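Local coordinates for G-protein alpha subunit Galpha7 (PDB 6NE6), which probably binds and hydrolyses GTP as the alpha subunit of a heterotrimeric G protein, switching signalling between active and inactive states, at residues Y33-T38 against I164-T169; Q62-L67 against E112-Q117; E124-D129 against T219-E224; L173-I178 against Q317-I322. All coordinates share one frame; numbering follows the deposited sequence. Where two conformers were deposited one is given.

Interaction 1 (Y33-T38 against I164-T169). With EDO (1,2-ethanediol), chain I.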
loop_
_atom_site.group_PDB
_atom_site.type_symbol
_atom_site.label_atom_id
_atom_site.label_comp_id
_atom_site.label_asym_id
_atom_site.label_seq_id
_atom_site.Cartn_x
_atom_site.Cartn_y
_atom_site.Cartn_z
ATOM N N TYR A 33 -2.398 14.410 -12.014
ATOM C CA TYR A 33 -3.082 15.688 -12.164
ATOM C C TYR A 33 -2.225 16.862 -11.699
ATOM O O TYR A 33 -2.745 17.880 -11.242
ATOM C CB TYR A 33 -4.431 15.634 -11.445
ATOM C CG TYR A 33 -5.375 14.749 -12.228
ATOM C CD1 TYR A 33 -5.671 13.462 -11.807
ATOM C CD2 TYR A 33 -5.903 15.185 -13.439
ATOM C CE1 TYR A 33 -6.505 12.645 -12.552
ATOM C CE2 TYR A 33 -6.735 14.378 -14.186
ATOM C CZ TYR A 33 -7.035 13.111 -13.735
ATOM O OH TYR A 33 -7.864 12.310 -14.477
ATOM N N ASN A 34 -0.902 16.742 -11.842
ATOM C CA ASN A 34 0.001 17.891 -11.716
ATOM C C ASN A 34 -0.076 18.515 -10.334
ATOM O O ASN A 34 0.026 19.737 -10.173
ATOM C CB ASN A 34 -0.291 18.939 -12.787
ATOM C CG ASN A 34 -0.143 18.388 -14.177
ATOM O OD1 ASN A 34 0.791 17.638 -14.456
ATOM N ND2 ASN A 34 -1.075 18.737 -15.056
ATOM N N ASN A 35 -0.229 17.671 -9.318
ATOM C CA ASN A 35 -0.325 18.119 -7.939
ATOM C C ASN A 35 0.730 17.410 -7.102
ATOM O O ASN A 35 0.445 16.820 -6.056
ATOM C CB ASN A 35 -1.744 17.862 -7.430
ATOM C CG ASN A 35 -2.008 18.463 -6.060
ATOM O OD1 ASN A 35 -1.369 19.443 -5.651
ATOM N ND2 ASN A 35 -2.971 17.887 -5.348
ATOM N N GLY A 36 1.967 17.465 -7.586
ATOM C CA GLY A 36 3.060 16.681 -7.046
ATOM C C GLY A 36 3.617 17.234 -5.746
ATOM O O GLY A 36 3.102 18.175 -5.144
ATOM N N PHE A 37 4.701 16.614 -5.306
ATOM C CA PHE A 37 5.192 16.858 -3.957
ATOM C C PHE A 37 6.087 18.083 -3.914
ATOM O O PHE A 37 7.019 18.224 -4.711
ATOM C CB PHE A 37 5.917 15.611 -3.468
ATOM C CG PHE A 37 5.093 14.379 -3.643
ATOM C CD1 PHE A 37 3.870 14.273 -2.996
ATOM C CD2 PHE A 37 5.500 13.358 -4.484
ATOM C CE1 PHE A 37 3.071 13.143 -3.164
ATOM C CE2 PHE A 37 4.709 12.214 -4.660
ATOM C CZ PHE A 37 3.498 12.114 -3.999
ATOM N N THR A 38 5.787 18.973 -2.980
ATOM C CA THR A 38 6.513 20.215 -2.841
ATOM C C THR A 38 7.812 19.996 -2.075
ATOM O O THR A 38 8.053 18.943 -1.479
ATOM C CB THR A 38 5.652 21.245 -2.120
ATOM O OG1 THR A 38 5.401 20.796 -0.783
ATOM C CG2 THR A 38 4.324 21.415 -2.849
ATOM N N ILE A 164 -7.769 14.333 2.598
ATOM C CA ILE A 164 -7.116 14.795 1.380
ATOM C C ILE A 164 -7.999 14.445 0.191
ATOM O O ILE A 164 -8.613 13.372 0.134
ATOM C CB ILE A 164 -5.686 14.229 1.206
ATOM C CG1 ILE A 164 -5.581 12.798 1.734
ATOM C CG2 ILE A 164 -4.682 15.134 1.887
ATOM C CD1 ILE A 164 -4.197 12.171 1.591
ATOM N N GLU A 165 -8.080 15.381 -0.739
ATOM C CA GLU A 165 -8.912 15.277 -1.920
ATOM C C GLU A 165 -8.079 15.643 -3.139
ATOM O O GLU A 165 -7.282 16.586 -3.093
ATOM C CB GLU A 165 -10.110 16.214 -1.808
ATOM C CG GLU A 165 -11.105 15.827 -0.745
ATOM C CD GLU A 165 -12.369 16.663 -0.841
ATOM O OE1 GLU A 165 -12.350 17.807 -0.350
ATOM O OE2 GLU A 165 -13.361 16.184 -1.430
ATOM N N GLN A 166 -8.257 14.900 -4.222
ATOM C CA GLN A 166 -7.657 15.253 -5.507
ATOM C C GLN A 166 -8.775 15.456 -6.515
ATOM O O GLN A 166 -9.322 14.469 -7.041
ATOM C CB GLN A 166 -6.705 14.160 -6.002
ATOM C CG GLN A 166 -6.115 14.456 -7.377
ATOM C CD GLN A 166 -5.318 15.745 -7.383
ATOM O OE1 GLN A 166 -4.302 15.848 -6.711
ATOM N NE2 GLN A 166 -5.800 16.741 -8.113
ATOM N N PRO A 167 -9.144 16.694 -6.828
ATOM C CA PRO A 167 -10.181 16.926 -7.834
ATOM C C PRO A 167 -9.600 16.848 -9.234
ATOM O O PRO A 167 -8.399 17.036 -9.461
ATOM C CB PRO A 167 -10.669 18.344 -7.528
ATOM C CG PRO A 167 -9.417 19.029 -6.996
ATOM C CD PRO A 167 -8.669 17.952 -6.214
ATOM N N PHE A 168 -10.481 16.550 -10.181
ATOM C CA PHE A 168 -10.080 16.451 -11.574
ATOM C C PHE A 168 -11.328 16.496 -12.431
ATOM O O PHE A 168 -12.447 16.336 -11.943
ATOM C CB PHE A 168 -9.281 15.175 -11.861
ATOM C CG PHE A 168 -10.029 13.890 -11.607
ATOM C CD1 PHE A 168 -10.638 13.196 -12.653
ATOM C CD2 PHE A 168 -10.093 13.351 -10.327
ATOM C CE1 PHE A 168 -11.309 11.987 -12.417
ATOM C CE2 PHE A 168 -10.764 12.150 -10.086
ATOM C CZ PHE A 168 -11.364 11.465 -11.136
ATOM N N THR A 169 -11.122 16.730 -13.716
ATOM C CA THR A 169 -12.203 16.753 -14.682
ATOM C C THR A 169 -12.000 15.594 -15.643
ATOM O O THR A 169 -10.878 15.348 -16.101
ATOM C CB THR A 169 -12.259 18.098 -15.418
ATOM O OG1 THR A 169 -12.640 19.116 -14.480
ATOM C CG2 THR A 169 -13.292 18.079 -16.551
HETATM C C1 EDO I . 3.336 19.385 -10.704
HETATM O O1 EDO I . 3.081 18.139 -10.046
HETATM C C2 EDO I . 3.223 20.507 -9.682
HETATM O O2 EDO I . 4.029 20.184 -8.540
HETATM O O HOH W 1 -4.386 19.103 -9.512
HETATM O O HOH W 2 -9.294 13.383 -16.731
#

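Interaction 2 (Q62-L67 against E112-Q117). With EDO (1,2-ethanediol), chain J.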
loop_
_atom_site.group_PDB
_atom_site.type_symbol
_atom_site.label_atom_id
_atom_site.label_comp_id
_atom_site.label_asym_id
_atom_site.label_seq_id
_atom_site.Cartn_x
_atom_site.Cartn_y
_atom_site.Cartn_z
ATOM N N GLN A 62 15.879 -9.153 13.311
ATOM C CA GLN A 62 15.097 -10.027 14.186
ATOM C C GLN A 62 14.762 -11.338 13.485
ATOM O O GLN A 62 14.757 -12.407 14.110
ATOM C CB GLN A 62 13.808 -9.333 14.636
ATOM C CG GLN A 62 14.017 -8.035 15.386
ATOM C CD GLN A 62 15.146 -8.124 16.379
ATOM O OE1 GLN A 62 15.165 -8.994 17.254
ATOM N NE2 GLN A 62 16.109 -7.226 16.244
ATOM N N ALA A 63 14.483 -11.264 12.183
ATOM C CA ALA A 63 14.152 -12.460 11.413
ATOM C C ALA A 63 15.317 -13.445 11.387
ATOM O O ALA A 63 15.103 -14.661 11.448
ATOM C CB ALA A 63 13.748 -12.065 9.992
ATOM N N THR A 64 16.560 -12.951 11.278
ATOM C CA THR A 64 17.691 -13.884 11.292
ATOM C C THR A 64 17.772 -14.604 12.628
ATOM O O THR A 64 18.180 -15.771 12.690
ATOM C CB THR A 64 19.040 -13.191 11.024
ATOM O OG1 THR A 64 19.417 -12.373 12.151
ATOM C CG2 THR A 64 19.037 -12.382 9.732
ATOM N N LYS A 65 17.378 -13.926 13.703
ATOM C CA LYS A 65 17.358 -14.572 15.009
ATOM C C LYS A 65 16.258 -15.625 15.086
ATOM O O LYS A 65 16.490 -16.733 15.585
ATOM C CB LYS A 65 17.198 -13.514 16.098
ATOM C CG LYS A 65 18.418 -12.622 16.212
ATOM C CD LYS A 65 18.192 -11.508 17.214
ATOM C CE LYS A 65 19.480 -10.758 17.481
ATOM N NZ LYS A 65 19.305 -9.694 18.514
ATOM N N SER A 66 15.062 -15.317 14.572
ATOM C CA SER A 66 13.967 -16.286 14.560
ATOM C C SER A 66 14.309 -17.499 13.708
ATOM O O SER A 66 13.938 -18.630 14.038
ATOM C CB SER A 66 12.687 -15.638 14.026
ATOM O OG SER A 66 12.290 -14.528 14.802
ATOM N N LEU A 67 14.991 -17.275 12.583
ATOM C CA LEU A 67 15.376 -18.347 11.674
ATOM C C LEU A 67 16.629 -19.087 12.124
ATOM O O LEU A 67 17.027 -20.056 11.463
ATOM C CB LEU A 67 15.590 -17.783 10.264
ATOM C CG LEU A 67 14.365 -17.203 9.561
ATOM C CD1 LEU A 67 14.791 -16.515 8.264
ATOM C CD2 LEU A 67 13.343 -18.299 9.297
ATOM N N GLU A 112 24.666 -8.859 3.908
ATOM C CA GLU A 112 24.927 -9.983 4.807
ATOM C C GLU A 112 24.072 -11.188 4.414
ATOM O O GLU A 112 22.851 -11.061 4.286
ATOM C CB GLU A 112 24.646 -9.550 6.255
ATOM C CG GLU A 112 24.407 -10.670 7.243
ATOM C CD GLU A 112 25.628 -11.548 7.427
ATOM O OE1 GLU A 112 26.760 -11.018 7.385
ATOM O OE2 GLU A 112 25.461 -12.770 7.606
ATOM N N PRO A 113 24.672 -12.361 4.209
ATOM C CA PRO A 113 23.874 -13.508 3.737
ATOM C C PRO A 113 22.721 -13.879 4.656
ATOM O O PRO A 113 21.642 -14.233 4.160
ATOM C CB PRO A 113 24.911 -14.639 3.625
ATOM C CG PRO A 113 26.153 -14.139 4.309
ATOM C CD PRO A 113 26.114 -12.643 4.199
ATOM N N ALA A 114 22.896 -13.791 5.978
ATOM C CA ALA A 114 21.777 -14.100 6.870
ATOM C C ALA A 114 20.607 -13.157 6.632
ATOM O O ALA A 114 19.447 -13.584 6.615
ATOM C CB ALA A 114 22.213 -14.033 8.333
ATOM N N ILE A 115 20.900 -11.865 6.456
ATOM C CA ILE A 115 19.866 -10.874 6.166
ATOM C C ILE A 115 19.146 -11.218 4.866
ATOM O O ILE A 115 17.915 -11.154 4.779
ATOM C CB ILE A 115 20.498 -9.469 6.105
ATOM C CG1 ILE A 115 20.983 -9.061 7.492
ATOM C CG2 ILE A 115 19.517 -8.438 5.525
ATOM C CD1 ILE A 115 19.831 -8.813 8.509
ATOM N N LEU A 116 19.907 -11.572 3.830
ATOM C CA LEU A 116 19.292 -11.864 2.537
ATOM C C LEU A 116 18.483 -13.159 2.578
ATOM O O LEU A 116 17.486 -13.290 1.856
ATOM C CB LEU A 116 20.369 -11.905 1.439
ATOM C CG LEU A 116 20.962 -10.524 1.097
ATOM C CD1 LEU A 116 22.095 -10.588 0.063
ATOM C CD2 LEU A 116 19.869 -9.547 0.641
ATOM N N GLN A 117 18.883 -14.117 3.412
ATOM C CA GLN A 117 18.070 -15.322 3.595
ATOM C C GLN A 117 16.742 -14.972 4.251
ATOM O O GLN A 117 15.687 -15.515 3.889
ATOM C CB GLN A 117 18.835 -16.346 4.441
ATOM C CG GLN A 117 19.981 -17.082 3.707
ATOM C CD GLN A 117 19.482 -18.126 2.711
ATOM O OE1 GLN A 117 18.344 -18.609 2.806
ATOM N NE2 GLN A 117 20.325 -18.473 1.747
HETATM C C1 EDO J . 21.977 -8.566 16.452
HETATM O O1 EDO J . 21.790 -8.450 17.869
HETATM C C2 EDO J . 23.054 -9.604 16.168
HETATM O O2 EDO J . 22.903 -10.717 17.057
#

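Interaction 3 (E124-D129 against T219-E224). With EDO (1,2-ethanediol), chain D.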
loop_
_atom_site.group_PDB
_atom_site.type_symbol
_atom_site.label_atom_id
_atom_site.label_comp_id
_atom_site.label_asym_id
_atom_site.label_seq_id
_atom_site.Cartn_x
_atom_site.Cartn_y
_atom_site.Cartn_z
ATOM N N GLU A 124 6.956 -13.937 5.436
ATOM C CA GLU A 124 6.761 -14.463 6.778
ATOM C C GLU A 124 6.923 -13.402 7.852
ATOM O O GLU A 124 6.574 -13.669 9.008
ATOM C CB GLU A 124 7.741 -15.615 7.028
ATOM C CG GLU A 124 7.576 -16.786 6.053
ATOM C CD GLU A 124 8.538 -17.933 6.346
ATOM O OE1 GLU A 124 8.780 -18.219 7.537
ATOM O OE2 GLU A 124 9.059 -18.545 5.385
ATOM N N PHE A 125 7.410 -12.213 7.489
ATOM C CA PHE A 125 7.782 -11.166 8.430
ATOM C C PHE A 125 7.112 -9.852 8.045
ATOM O O PHE A 125 6.529 -9.704 6.965
ATOM C CB PHE A 125 9.308 -11.012 8.490
ATOM C CG PHE A 125 10.015 -12.304 8.748
ATOM C CD1 PHE A 125 9.961 -12.894 10.006
ATOM C CD2 PHE A 125 10.717 -12.946 7.736
ATOM C CE1 PHE A 125 10.595 -14.094 10.257
ATOM C CE2 PHE A 125 11.355 -14.159 7.985
ATOM C CZ PHE A 125 11.291 -14.729 9.246
ATOM N N GLN A 126 7.202 -8.881 8.952
ATOM C CA GLN A 126 6.495 -7.614 8.794
ATOM C C GLN A 126 7.437 -6.578 8.176
ATOM O O GLN A 126 7.903 -5.634 8.809
ATOM C CB GLN A 126 5.922 -7.161 10.136
ATOM C CG GLN A 126 4.943 -8.169 10.757
ATOM C CD GLN A 126 3.722 -8.435 9.876
ATOM O OE1 GLN A 126 3.115 -7.509 9.323
ATOM N NE2 GLN A 126 3.372 -9.709 9.729
ATOM N N ILE A 127 7.671 -6.769 6.880
ATOM C CA ILE A 127 8.604 -5.984 6.078
ATOM C C ILE A 127 7.806 -5.227 5.024
ATOM O O ILE A 127 6.989 -5.824 4.319
ATOM C CB ILE A 127 9.643 -6.896 5.406
ATOM C CG1 ILE A 127 10.455 -7.646 6.461
ATOM C CG2 ILE A 127 10.582 -6.097 4.518
ATOM C CD1 ILE A 127 11.287 -8.743 5.880
ATOM N N GLU A 128 8.042 -3.921 4.917
ATOM C CA GLU A 128 7.306 -3.114 3.951
ATOM C C GLU A 128 7.558 -3.615 2.537
ATOM O O GLU A 128 8.644 -4.111 2.220
ATOM C CB GLU A 128 7.718 -1.642 4.047
ATOM C CG GLU A 128 7.428 -1.009 5.398
ATOM C CD GLU A 128 5.940 -0.826 5.645
ATOM O OE1 GLU A 128 5.219 -0.496 4.679
ATOM O OE2 GLU A 128 5.495 -1.015 6.796
ATOM N N ASP A 129 6.549 -3.454 1.667
ATOM C CA ASP A 129 6.725 -3.827 0.262
ATOM C C ASP A 129 7.921 -3.114 -0.366
ATOM O O ASP A 129 8.625 -3.693 -1.201
ATOM C CB ASP A 129 5.467 -3.509 -0.555
ATOM C CG ASP A 129 4.319 -4.454 -0.271
ATOM O OD1 ASP A 129 4.519 -5.494 0.389
ATOM O OD2 ASP A 129 3.205 -4.145 -0.730
ATOM N N THR A 219 -3.108 -15.219 11.946
ATOM C CA THR A 219 -4.172 -14.937 10.983
ATOM C C THR A 219 -3.584 -14.521 9.641
ATOM O O THR A 219 -2.685 -13.679 9.576
ATOM C CB THR A 219 -5.090 -13.836 11.517
ATOM O OG1 THR A 219 -5.621 -14.222 12.794
ATOM C CG2 THR A 219 -6.252 -13.581 10.551
ATOM N N ASN A 220 -4.076 -15.138 8.569
ATOM C CA ASN A 220 -3.636 -14.803 7.224
ATOM C C ASN A 220 -4.278 -13.501 6.763
ATOM O O ASN A 220 -5.476 -13.286 6.964
ATOM C CB ASN A 220 -3.999 -15.940 6.272
ATOM C CG ASN A 220 -3.669 -15.619 4.835
ATOM O OD1 ASN A 220 -4.510 -15.115 4.092
ATOM N ND2 ASN A 220 -2.436 -15.913 4.434
ATOM N N ARG A 221 -3.482 -12.642 6.105
ATOM C CA ARG A 221 -3.978 -11.319 5.719
ATOM C C ARG A 221 -5.131 -11.409 4.725
ATOM O O ARG A 221 -6.101 -10.649 4.822
ATOM C CB ARG A 221 -2.858 -10.473 5.113
ATOM C CG ARG A 221 -1.867 -9.935 6.133
ATOM C CD ARG A 221 -1.037 -8.791 5.544
ATOM N NE ARG A 221 -0.025 -8.335 6.507
ATOM C CZ ARG A 221 0.711 -7.240 6.350
ATOM N NH1 ARG A 221 0.546 -6.481 5.270
ATOM N NH2 ARG A 221 1.603 -6.900 7.275
ATOM N N MET A 222 -5.016 -12.283 3.720
ATOM C CA MET A 222 -6.073 -12.354 2.721
ATOM C C MET A 222 -7.344 -12.959 3.298
ATOM O O MET A 222 -8.452 -12.518 2.963
ATOM C CB MET A 222 -5.600 -13.141 1.497
ATOM C CG MET A 222 -6.628 -13.129 0.374
ATOM S SD MET A 222 -5.991 -13.763 -1.188
ATOM C CE MET A 222 -5.068 -12.338 -1.764
ATOM N N LYS A 223 -7.214 -13.966 4.171
ATOM C CA LYS A 223 -8.403 -14.505 4.826
ATOM C C LYS A 223 -9.095 -13.441 5.655
ATOM O O LYS A 223 -10.332 -13.365 5.675
ATOM C CB LYS A 223 -8.047 -15.713 5.688
ATOM C CG LYS A 223 -7.637 -16.900 4.835
ATOM C CD LYS A 223 -7.359 -18.132 5.661
ATOM C CE LYS A 223 -6.983 -19.278 4.742
ATOM N NZ LYS A 223 -6.641 -20.496 5.518
ATOM N N GLU A 224 -8.316 -12.588 6.326
ATOM C CA GLU A 224 -8.923 -11.532 7.127
ATOM C C GLU A 224 -9.584 -10.489 6.230
ATOM O O GLU A 224 -10.697 -10.031 6.520
ATOM C CB GLU A 224 -7.870 -10.907 8.041
ATOM C CG GLU A 224 -8.341 -9.715 8.872
ATOM C CD GLU A 224 -9.334 -10.101 9.955
ATOM O OE1 GLU A 224 -9.458 -11.307 10.267
ATOM O OE2 GLU A 224 -9.991 -9.186 10.497
HETATM C C1 EDO D . 3.592 -3.702 6.222
HETATM O O1 EDO D . 2.228 -4.114 6.389
HETATM C C2 EDO D . 4.444 -4.327 7.319
HETATM O O2 EDO D . 4.380 -5.753 7.195
#

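Interaction 4 (L173-I178 against Q317-I322)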
loop_
_atom_site.group_PDB
_atom_site.type_symbol
_atom_site.label_atom_id
_atom_site.label_comp_id
_atom_site.label_asym_id
_atom_site.label_seq_id
_atom_site.Cartn_x
_atom_site.Cartn_y
_atom_site.Cartn_z
ATOM N N LEU A 173 -16.583 16.632 -16.922
ATOM C CA LEU A 173 -17.364 16.611 -15.691
ATOM C C LEU A 173 -16.445 16.540 -14.479
ATOM O O LEU A 173 -15.380 15.899 -14.531
ATOM C CB LEU A 173 -18.346 15.433 -15.667
ATOM C CG LEU A 173 -19.423 15.575 -16.744
ATOM C CD1 LEU A 173 -20.142 14.262 -16.969
ATOM C CD2 LEU A 173 -20.384 16.675 -16.334
ATOM N N PRO A 174 -16.825 17.193 -13.380
ATOM C CA PRO A 174 -15.940 17.251 -12.213
ATOM C C PRO A 174 -16.056 16.033 -11.318
ATOM O O PRO A 174 -17.155 15.546 -11.020
ATOM C CB PRO A 174 -16.411 18.510 -11.478
ATOM C CG PRO A 174 -17.868 18.625 -11.834
ATOM C CD PRO A 174 -17.964 18.124 -13.264
ATOM N N PHE A 175 -14.893 15.580 -10.868
ATOM C CA PHE A 175 -14.724 14.445 -9.976
ATOM C C PHE A 175 -13.752 14.816 -8.872
ATOM O O PHE A 175 -13.012 15.796 -8.960
ATOM C CB PHE A 175 -14.139 13.225 -10.700
ATOM C CG PHE A 175 -15.065 12.548 -11.652
ATOM C CD1 PHE A 175 -15.682 11.357 -11.287
ATOM C CD2 PHE A 175 -15.264 13.051 -12.932
ATOM C CE1 PHE A 175 -16.520 10.688 -12.180
ATOM C CE2 PHE A 175 -16.102 12.392 -13.822
ATOM C CZ PHE A 175 -16.726 11.216 -13.444
ATOM N N CYS A 176 -13.698 13.976 -7.846
ATOM C CA CYS A 176 -12.545 14.036 -6.970
ATOM C C CYS A 176 -12.372 12.692 -6.296
ATOM O O CYS A 176 -13.311 11.913 -6.140
ATOM C CB CYS A 176 -12.661 15.137 -5.924
ATOM S SG CYS A 176 -13.650 14.641 -4.545
ATOM N N MET A 177 -11.117 12.402 -5.980
ATOM C CA MET A 177 -10.792 11.214 -5.211
ATOM C C MET A 177 -10.452 11.618 -3.783
ATOM O O MET A 177 -9.765 12.619 -3.550
ATOM C CB MET A 177 -9.637 10.442 -5.840
ATOM C CG MET A 177 -9.219 9.238 -5.016
ATOM S SD MET A 177 -7.996 8.261 -5.901
ATOM C CE MET A 177 -8.979 7.675 -7.268
ATOM N N ILE A 178 -10.976 10.848 -2.825
ATOM C CA ILE A 178 -10.854 11.139 -1.398
ATOM C C ILE A 178 -10.053 10.043 -0.710
ATOM O O ILE A 178 -10.325 8.854 -0.905
ATOM C CB ILE A 178 -12.239 11.240 -0.728
ATOM C CG1 ILE A 178 -13.114 12.261 -1.449
ATOM C CG2 ILE A 178 -12.097 11.530 0.773
ATOM C CD1 ILE A 178 -14.587 12.093 -1.109
ATOM N N GLN A 317 -11.361 3.492 -16.855
ATOM C CA GLN A 317 -12.454 2.537 -16.988
ATOM C C GLN A 317 -13.494 2.757 -15.897
ATOM O O GLN A 317 -14.708 2.738 -16.159
ATOM C CB GLN A 317 -11.932 1.107 -16.912
ATOM C CG GLN A 317 -11.081 0.637 -18.064
ATOM C CD GLN A 317 -10.589 -0.773 -17.804
ATOM O OE1 GLN A 317 -9.521 -0.968 -17.238
ATOM N NE2 GLN A 317 -11.397 -1.760 -18.171
ATOM N N ILE A 318 -13.030 2.973 -14.669
ATOM C CA ILE A 318 -13.938 3.187 -13.547
ATOM C C ILE A 318 -14.730 4.474 -13.739
ATOM O O ILE A 318 -15.956 4.483 -13.604
ATOM C CB ILE A 318 -13.155 3.191 -12.224
ATOM C CG1 ILE A 318 -12.543 1.804 -11.977
ATOM C CG2 ILE A 318 -14.061 3.629 -11.089
ATOM C CD1 ILE A 318 -11.594 1.757 -10.789
ATOM N N THR A 319 -14.051 5.581 -14.071
ATOM C CA THR A 319 -14.794 6.834 -14.183
ATOM C C THR A 319 -15.747 6.807 -15.372
ATOM O O THR A 319 -16.851 7.359 -15.290
ATOM C CB THR A 319 -13.854 8.041 -14.263
ATOM O OG1 THR A 319 -12.960 7.891 -15.366
ATOM C CG2 THR A 319 -13.037 8.155 -12.971
ATOM N N SER A 320 -15.369 6.135 -16.459
ATOM C CA SER A 320 -16.301 5.986 -17.567
ATOM C C SER A 320 -17.527 5.206 -17.136
ATOM O O SER A 320 -18.658 5.559 -17.490
ATOM C CB SER A 320 -15.627 5.287 -18.749
ATOM O OG SER A 320 -14.611 6.100 -19.298
ATOM N N ASP A 321 -17.328 4.153 -16.347
ATOM C CA ASP A 321 -18.473 3.370 -15.910
ATOM C C ASP A 321 -19.346 4.157 -14.944
ATOM O O ASP A 321 -20.579 4.050 -14.991
ATOM C CB ASP A 321 -18.013 2.070 -15.268
ATOM C CG ASP A 321 -19.173 1.171 -14.941
ATOM O OD1 ASP A 321 -19.865 0.739 -15.885
ATOM O OD2 ASP A 321 -19.420 0.931 -13.749
ATOM N N ILE A 322 -18.732 4.949 -14.059
ATOM C CA ILE A 322 -19.514 5.807 -13.172
ATOM C C ILE A 322 -20.411 6.724 -13.993
ATOM O O ILE A 322 -21.604 6.882 -13.705
ATOM C CB ILE A 322 -18.597 6.621 -12.248
ATOM C CG1 ILE A 322 -17.983 5.724 -11.186
ATOM C CG2 ILE A 322 -19.387 7.739 -11.587
ATOM C CD1 ILE A 322 -16.851 6.405 -10.415
#

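Interaction 1 (Y33-T38 against I164-T169)
Tyr33 and Phe168 bring the two backbones to their nearest approach, with CA atoms 7.1 Å apart, where the loop 33-38 leaves helix 22-32 and passes strand 163-170. Asn34, with its positive phi, is the C-prime residue of a Schellman motif in which Asn35 N returns to Arg30 O. This turn ends the helix and leaves Tyr33 and Asn35 both directed at the strand. The strand is the outermost one on its side of the Ras-like sheet of the G-alpha fold, running antiparallel to 173-180, and Gln166 and Phe168 are the alternate residues that face the loop. Over the face of the Tyr33 ring sits Phe168 CB, 3.5 Å from the ring centroid, a CH-pi contact. The two rings are nearly parallel, with planes at 21°, but slid so far apart that they scarcely overlap. A water links Tyr33 OH to Thr169 O beyond this pair. Farther along, Asn35 ND2 donates to Gln166 OE1 at 2.8 Å in a nearly straight bond (168°), although the two amide planes are steeply inclined. Gln166 leaves its backbone with CG anti to N (chi1 177°) and then bends at chi2, which lets NE2 reach back to Pro167 O at 2.9 Å. A second water accepts from NE2 and donates to Tyr33 O, so both ends of the Gln166 amide are engaged.

Interaction 2 (Q62-L67 against E112-Q117)
Thr64 lays its methyl carbon CG2 against the first turn of helix 113-120, 3.4 Å from Ala114 O and 3.8 Å from Ala114 CB. The same methyl meets Ile115 CD1 at 3.9 Å. Ile115 starts out pointing away from helix 39-66, yet the bend of its side chain brings CD1 back to Thr64, while its flank also packs on Met57, Leu60 and Ile61. This is helix-to-helix packing within the largely helical domain that G-alpha subunits carry beside their Ras-like domain, and the small residues Thr64 and Ala114 let the CA atoms come within 6.0 Å. At the start of the second helix Glu112 is the N-cap: its OE2 accepts from Ala114 N at 3.2 Å, and its OE1 is held by Ser72 and Asn76. The Thr64 side chain is turned with OG1 between its backbone N and carbonyl carbon (chi1 71°), where the hydroxyl bonds to Ile61 O. With that hydroxyl satisfied inside its own helix, Thr64 offers its neighbour a methyl group, and the buried interface rests on van der Waals contact.

Interaction 3 (E124-D129 against T219-E224)
At the edge of the Arg221 guanidinium, near its plane, lie Gln126 OE1 and O1 of a 1,2-ethanediol, probably from the crystallisation liquor; the Gln126 amide is turned 33° from the guanidinium plane. Arg221, extended from CG to NE, and Gln126, bent at chi2, approach from opposite directions. Arg221 NH2 donates to Gln126 OE1 at 2.6 Å, but the bond is weak, with an N-H...O angle of 129°. The diol O1 accepts from Arg221 NH1 and NH2, and its O2 donates to Gln126 OE1 at 3.0 Å. Lys212 O receives both Arg221 NE and Gln126 NE2, while NH1 forms a salt bridge with Asp19 OD2, within the probable P-loop. Arg221 begins helix 221-235, whose N-cap, Asn220, takes Lys223 N on OD1 at 2.9 Å. The contact joins the loop before helix 131-136 to the Ras-like domain, across the two-domain G-alpha architecture. With a salt bridge and a carbonyl also gripping Arg221, the weak, bent bond to Gln126 probably adds only part of its hold.

Interaction 4 (L173-I178 against Q317-I322)
Phe175 projects from strand 173-180 toward helix 308-326, which packs against the sheet of the Ras-like domain in the P-loop NTPase fold. The contact is apolar. At the edge of the Phe175 ring, near its plane, comes Ile322 CG2, 4.2 Å from CE1, the two side chains passing with opposite headings. One helical turn earlier, Thr319 CB lies 4.3 Å from Phe175 CE1. With the CA atoms of Phe175 and Thr319 8.7 Å apart, it is the length of the aromatic side chain that spans the gap between strand and helix; CG set anti to the carbonyl carbon (chi1 -71°) directs the ring across it. Further side chains adjoin the group: Leu323 touches Phe175 from the same helix, Phe168 on the neighbouring strand meets its ring nearly parallel, and Ile322 also packs on Lys10 and Tyr244. Polar groups take part chiefly within the helix. The hydroxyl of Thr319 bonds to Leu315 O, which keeps this polar atom satisfied in a buried place. The helical backbone is tied by Ile322 N to Ile318 O at 2.9 Å, and Thr319 O lies obliquely to the aromatic ring, 4.3 Å from Phe175 CZ.

Two pairs of neighbours emerge from the four contacts. Interactions 1 and 4, with centres 14 Å apart, share the antiparallel strands 163-170 and 173-180, joined by Phe168 O to Phe175 N and Gln166 N to Met177 O; one contact brings a loop to this edge of the sheet, the other a helix. Interactions 2 and 3, with centres 18 Å apart, meet where Phe125 packs on Ala63 and Leu67. The pairs lie on opposite sides of the chain's centre, interactions 2 and 4 about 45 Å apart between centres. Along the sequence, the segments of interaction 3 alternate with those of 1 and 4, consistent with interaction 3 joining the Ras-like domain to a helical domain inserted in it.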